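Local coordinates for protein aromatic amino acid aminotransferase I (Candida albicans WO-1, PDB 6HNU) that probably transfers the amino group of aromatic L-amino acids to 2-oxoglutarate, yielding aromatic oxo-acids and L-glutamate, with pyridoxal 5'-phosphate as cofactor, at residues L15-R23 against T148-G156. Sequence-based numbering, arbitrary orientation.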
ATOM      1  N   LEU B  15      -7.543 -15.175  18.836  1.00 23.07           N
ATOM      2  CA  LEU B  15      -6.291 -15.415  18.059  1.00 22.20           C
ATOM      3  C   LEU B  15      -5.720 -14.091  17.532  1.00 21.64           C
ATOM      4  O   LEU B  15      -4.563 -14.086  17.036  1.00 19.40           O
ATOM      5  CB  LEU B  15      -6.589 -16.418  16.942  1.00 21.61           C
ATOM      6  CG  LEU B  15      -6.961 -17.808  17.456  1.00 23.47           C
ATOM      7  CD1 LEU B  15      -7.169 -18.758  16.287  1.00 22.10           C
ATOM      8  CD2 LEU B  15      -5.899 -18.329  18.430  1.00 23.50           C
ATOM      9  N   LEU B  16      -6.481 -12.992  17.638  1.00 20.56           N
ATOM     10  CA  LEU B  16      -5.934 -11.646  17.322  1.00 20.47           C
ATOM     11  C   LEU B  16      -4.801 -11.322  18.298  1.00 21.90           C
ATOM     12  O   LEU B  16      -4.895 -11.708  19.473  1.00 22.54           O
ATOM     13  CB  LEU B  16      -7.030 -10.590  17.432  1.00 20.16           C
ATOM     14  CG  LEU B  16      -8.162 -10.690  16.427  1.00 18.82           C
ATOM     15  CD1 LEU B  16      -9.322  -9.824  16.871  1.00 21.08           C
ATOM     16  CD2 LEU B  16      -7.713 -10.297  15.002  1.00 19.54           C
ATOM     17  N   SER B  17      -3.771 -10.635  17.819  1.00 21.13           N
ATOM     18  CA  SER B  17      -2.740  -9.985  18.652  1.00 21.70           C
ATOM     19  C   SER B  17      -3.434  -8.946  19.560  1.00 22.88           C
ATOM     20  O   SER B  17      -4.477  -8.344  19.140  1.00 20.20           O
ATOM     21  CB  SER B  17      -1.681  -9.364  17.795  1.00 23.71           C
ATOM     22  OG  SER B  17      -2.087  -8.097  17.322  1.00 23.55           O
ATOM     23  N   ASN B  18      -2.898  -8.743  20.759  1.00 23.11           N
ATOM     24  CA  ASN B  18      -3.302  -7.663  21.697  1.00 26.27           C
ATOM     25  C   ASN B  18      -3.332  -6.325  20.939  1.00 24.63           C
ATOM     26  O   ASN B  18      -4.343  -5.600  21.066  1.00 24.31           O
ATOM     27  CB  ASN B  18      -2.381  -7.650  22.924  1.00 28.91           C
ATOM     28  CG  ASN B  18      -2.638  -8.827  23.844  1.00 30.79           C
ATOM     29  OD1 ASN B  18      -3.600  -9.574  23.659  1.00 31.05           O
ATOM     30  ND2 ASN B  18      -1.782  -9.011  24.837  1.00 32.27           N
ATOM     31  N   GLU B  19      -2.346  -6.074  20.077  1.00 20.63           N
ATOM     32  CA  GLU B  19      -2.179  -4.776  19.372  1.00 23.98           C
ATOM     33  C   GLU B  19      -3.339  -4.582  18.379  1.00 23.06           C
ATOM     34  O   GLU B  19      -3.897  -3.465  18.280  1.00 21.72           O
ATOM     35  CB  GLU B  19      -0.789  -4.739  18.732  1.00 26.78           C
ATOM     36  CG  GLU B  19       0.362  -4.848  19.751  1.00 29.92           C
ATOM     37  CD  GLU B  19       0.803  -6.248  20.181  1.00 29.53           C
ATOM     38  OE1 GLU B  19       0.199  -7.227  19.738  1.00 27.43           O
ATOM     39  OE2 GLU B  19       1.777  -6.354  20.936  1.00 34.71           O
ATOM     40  N   SER B  20      -3.736  -5.639  17.677  1.00 21.53           N
ATOM     41  CA  SER B  20      -4.841  -5.590  16.688  1.00 20.15           C
ATOM     42  C   SER B  20      -6.141  -5.280  17.444  1.00 20.16           C
ATOM     43  O   SER B  20      -6.916  -4.394  17.010  1.00 19.28           O
ATOM     44  CB  SER B  20      -4.922  -6.875  15.934  1.00 18.96           C
ATOM     45  OG  SER B  20      -5.948  -6.853  14.979  1.00 18.04           O
ATOM     46  N   LYS B  21      -6.378  -5.972  18.559  1.00 21.72           N
ATOM     47  CA  LYS B  21      -7.636  -5.783  19.339  1.00 24.88           C
ATOM     48  C   LYS B  21      -7.765  -4.331  19.811  1.00 22.24           C
ATOM     49  O   LYS B  21      -8.890  -3.830  19.835  1.00 23.78           O
ATOM     50  CB  LYS B  21      -7.637  -6.699  20.564  1.00 28.90           C
ATOM     51  CG  LYS B  21      -8.086  -8.134  20.333  1.00 33.57           C
ATOM     52  CD  LYS B  21      -7.430  -9.023  21.364  1.00 38.63           C
ATOM     53  CE  LYS B  21      -8.206 -10.275  21.656  1.00 47.40           C
ATOM     54  NZ  LYS B  21      -7.295 -11.335  22.156  1.00 53.31           N
ATOM     55  N   ALA B  22      -6.665  -3.698  20.195  1.00 24.18           N
ATOM     56  CA  ALA B  22      -6.608  -2.305  20.718  1.00 24.37           C
ATOM     57  C   ALA B  22      -6.786  -1.224  19.632  1.00 26.34           C
ATOM     58  O   ALA B  22      -6.973  -0.047  20.007  1.00 25.86           O
ATOM     59  CB  ALA B  22      -5.312  -2.107  21.458  1.00 26.55           C
ATOM     60  N   ARG B  23      -6.716  -1.558  18.337  1.00 24.64           N
ATOM     61  CA  ARG B  23      -6.876  -0.566  17.233  1.00 25.00           C
ATOM     62  C   ARG B  23      -8.285   0.028  17.304  1.00 27.00           C
ATOM     63  O   ARG B  23      -9.199  -0.718  17.695  1.00 25.82           O
ATOM     64  CB  ARG B  23      -6.605  -1.184  15.860  1.00 22.78           C
ATOM     65  CG  ARG B  23      -5.120  -1.429  15.606  1.00 22.97           C
ATOM     66  CD  ARG B  23      -4.807  -1.941  14.206  1.00 21.80           C
ATOM     67  NE  ARG B  23      -3.384  -2.163  14.110  1.00 19.47           N
ATOM     68  CZ  ARG B  23      -2.482  -1.217  13.878  1.00 20.46           C
ATOM     69  NH1 ARG B  23      -2.853   0.045  13.654  1.00 21.05           N
ATOM     70  NH2 ARG B  23      -1.201  -1.536  13.909  1.00 21.81           N
ATOM     71  N   THR B 148      -1.493  -9.477   7.668  1.00 14.89           N
ATOM     72  CA  THR B 148      -1.826 -10.725   8.401  1.00 14.83           C
ATOM     73  C   THR B 148      -0.931 -10.842   9.642  1.00 13.94           C
ATOM     74  O   THR B 148      -1.448 -11.120  10.737  1.00 14.33           O
ATOM     75  CB  THR B 148      -1.697 -11.947   7.484  1.00 14.81           C
ATOM     76  OG1 THR B 148      -2.601 -11.738   6.383  1.00 14.56           O
ATOM     77  CG2 THR B 148      -1.945 -13.243   8.218  1.00 15.89           C
ATOM     78  N   LEU B 149       0.373 -10.695   9.467  1.00 15.23           N
ATOM     79  CA  LEU B 149       1.324 -10.789  10.594  1.00 16.09           C
ATOM     80  C   LEU B 149       0.975  -9.696  11.610  1.00 16.64           C
ATOM     81  O   LEU B 149       0.967  -9.979  12.818  1.00 17.39           O
ATOM     82  CB  LEU B 149       2.737 -10.605  10.050  1.00 15.83           C
ATOM     83  CG  LEU B 149       3.339 -11.796   9.308  1.00 16.17           C
ATOM     84  CD1 LEU B 149       4.498 -11.329   8.468  1.00 15.86           C
ATOM     85  CD2 LEU B 149       3.777 -12.858  10.292  1.00 17.29           C
ATOM     86  N   ARG B 150       0.553  -8.511  11.160  1.00 16.82           N
ATOM     87  CA  ARG B 150       0.260  -7.419  12.138  1.00 16.95           C
ATOM     88  C   ARG B 150      -1.049  -7.651  12.894  1.00 17.80           C
ATOM     89  O   ARG B 150      -1.189  -7.033  13.972  1.00 17.36           O
ATOM     90  CB  ARG B 150       0.294  -6.043  11.468  1.00 16.01           C
ATOM     91  CG  ARG B 150       1.650  -5.702  10.885  1.00 17.27           C
ATOM     92  CD  ARG B 150       1.629  -4.494   9.962  1.00 19.49           C
ATOM     93  NE  ARG B 150       1.679  -3.282  10.744  1.00 20.60           N
ATOM     94  CZ  ARG B 150       1.696  -2.040  10.255  1.00 19.67           C
ATOM     95  NH1 ARG B 150       1.807  -1.034  11.086  1.00 17.92           N
ATOM     96  NH2 ARG B 150       1.612  -1.812   8.952  1.00 20.40           N
ATOM     97  N   THR B 151      -1.980  -8.418  12.333  1.00 17.01           N
ATOM     98  CA  THR B 151      -3.326  -8.698  12.876  1.00 17.80           C
ATOM     99  C   THR B 151      -3.251  -9.866  13.871  1.00 17.11           C
ATOM    100  O   THR B 151      -3.902  -9.766  14.909  1.00 17.67           O
ATOM    101  CB  THR B 151      -4.289  -8.965  11.722  1.00 19.12           C
ATOM    102  OG1 THR B 151      -4.278  -7.774  10.931  1.00 18.63           O
ATOM    103  CG2 THR B 151      -5.676  -9.359  12.172  1.00 20.00           C
ATOM    104  N   PHE B 152      -2.447 -10.910  13.597  1.00 17.77           N
ATOM    105  CA  PHE B 152      -2.493 -12.169  14.394  1.00 17.28           C
ATOM    106  C   PHE B 152      -1.224 -12.407  15.223  1.00 18.59           C
ATOM    107  O   PHE B 152      -1.245 -13.348  16.007  1.00 21.77           O
ATOM    108  CB  PHE B 152      -2.769 -13.352  13.482  1.00 16.53           C
ATOM    109  CG  PHE B 152      -4.103 -13.274  12.801  1.00 15.70           C
ATOM    110  CD1 PHE B 152      -5.272 -13.310  13.534  1.00 15.64           C
ATOM    111  CD2 PHE B 152      -4.190 -13.107  11.432  1.00 15.89           C
ATOM    112  CE1 PHE B 152      -6.513 -13.256  12.911  1.00 14.97           C
ATOM    113  CE2 PHE B 152      -5.425 -13.016  10.815  1.00 15.05           C
ATOM    114  CZ  PHE B 152      -6.582 -13.086  11.550  1.00 15.23           C
ATOM    115  N   CYS B 153      -0.197 -11.592  15.099  1.00 17.09           N
ATOM    116  CA  CYS B 153       1.126 -11.864  15.726  1.00 18.47           C
ATOM    117  C   CYS B 153       1.677 -10.656  16.474  1.00 23.24           C
ATOM    118  O   CYS B 153       1.657  -9.556  15.915  1.00 23.75           O
ATOM    119  CB  CYS B 153       2.129 -12.274  14.659  1.00 18.53           C
ATOM    120  SG  CYS B 153       1.630 -13.776  13.772  1.00 19.73           S
ATOM    121  N   SER B 154       2.170 -10.892  17.706  1.00 26.52           N
ATOM    122  CA  SER B 154       3.021  -9.971  18.490  1.00 25.88           C
ATOM    123  C   SER B 154       4.457 -10.487  18.364  1.00 25.94           C
ATOM    124  O   SER B 154       4.633 -11.713  18.058  1.00 21.45           O
ATOM    125  CB  SER B 154       2.561  -9.875  19.942  1.00 27.02           C
ATOM    126  OG  SER B 154       1.124  -9.730  20.073  1.00 26.53           O
ATOM    127  N   LYS B 155       5.441  -9.620  18.603  1.00 22.05           N
ATOM    128  CA  LYS B 155       6.873  -9.982  18.638  1.00 23.94           C
ATOM    129  C   LYS B 155       7.074 -11.180  19.580  1.00 25.39           C
ATOM    130  O   LYS B 155       6.432 -11.207  20.656  1.00 21.61           O
ATOM    131  CB  LYS B 155       7.723  -8.798  19.095  1.00 29.86           C
ATOM    132  CG  LYS B 155       9.201  -9.134  19.183  1.00 33.66           C
ATOM    133  CD  LYS B 155      10.087  -8.053  19.780  1.00 40.69           C
ATOM    134  CE  LYS B 155      11.353  -8.648  20.374  1.00 43.03           C
ATOM    135  NZ  LYS B 155      12.301  -7.600  20.825  1.00 46.11           N
ATOM    136  N   GLY B 156       7.853 -12.176  19.144  1.00 24.14           N
ATOM    137  CA  GLY B 156       8.143 -13.410  19.904  1.00 23.44           C
ATOM    138  C   GLY B 156       7.099 -14.496  19.686  1.00 22.30           C
ATOM    139  O   GLY B 156       7.309 -15.611  20.162  1.00 23.70           O
TER
HETATM  140  O   HOH W   1       0.235  -7.222  16.136  1.00 21.12           O
HETATM  141  O   HOH W   2      -0.775 -10.775  21.426  1.00 33.47           O
HETATM  142  O   HOH W   3      -5.291  -5.604  12.528  1.00 18.22           O
HETATM  143  O   HOH W   4      -2.484  -4.681  14.575  1.00 35.33           O
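L15 O and T148 CG2 lie in plane at the edge of the F152 ring, L15 O 3.7 Å from F152 CD1. T151 CG2 sits over the centre of one face, 3.8 Å above the plane. L16 CD2 meets the ring obliquely and also reaches T151 CG2 at 3.6 Å, side by side. K208 NZ bonds both L15 O and F152 O. The guanidinium planes of R23 and R150 stand 87° apart, with R23 NH2 4.2 Å from R150 NH1. R150 forms a salt bridge with D146 of the second subunit, which probably eases this like-charge approach and that of the second subunit's R150. R23 NE donates to a water in its guanidinium plane, which donates to R150 O.

S17 N donates to T151 O (3.0 Å, 159°), with the donor tilted from the carbonyl plane. S17 is the N-cap of helix 18-22: chi1 of 82° sets OG between N and carbonyl carbon, accepting from S20 N at 3.0 Å. The same OG donates to a water that serves R150 O in the last turn of helix 141-152 and C153 O just past its end. S154 OG donates to the syn lone pair of E19 OE1 (2.7 Å) and accepts from a water held by N18 N. Another water joins S20 OG to T151 OG1, which bonds S147 O.

The start of a short N-terminal helix thus docks, partly through water, on the C-terminal end of a helix flanking the central sheet of the fold-type I aminotransferase, where E19, R23 and R150 touch the second subunit.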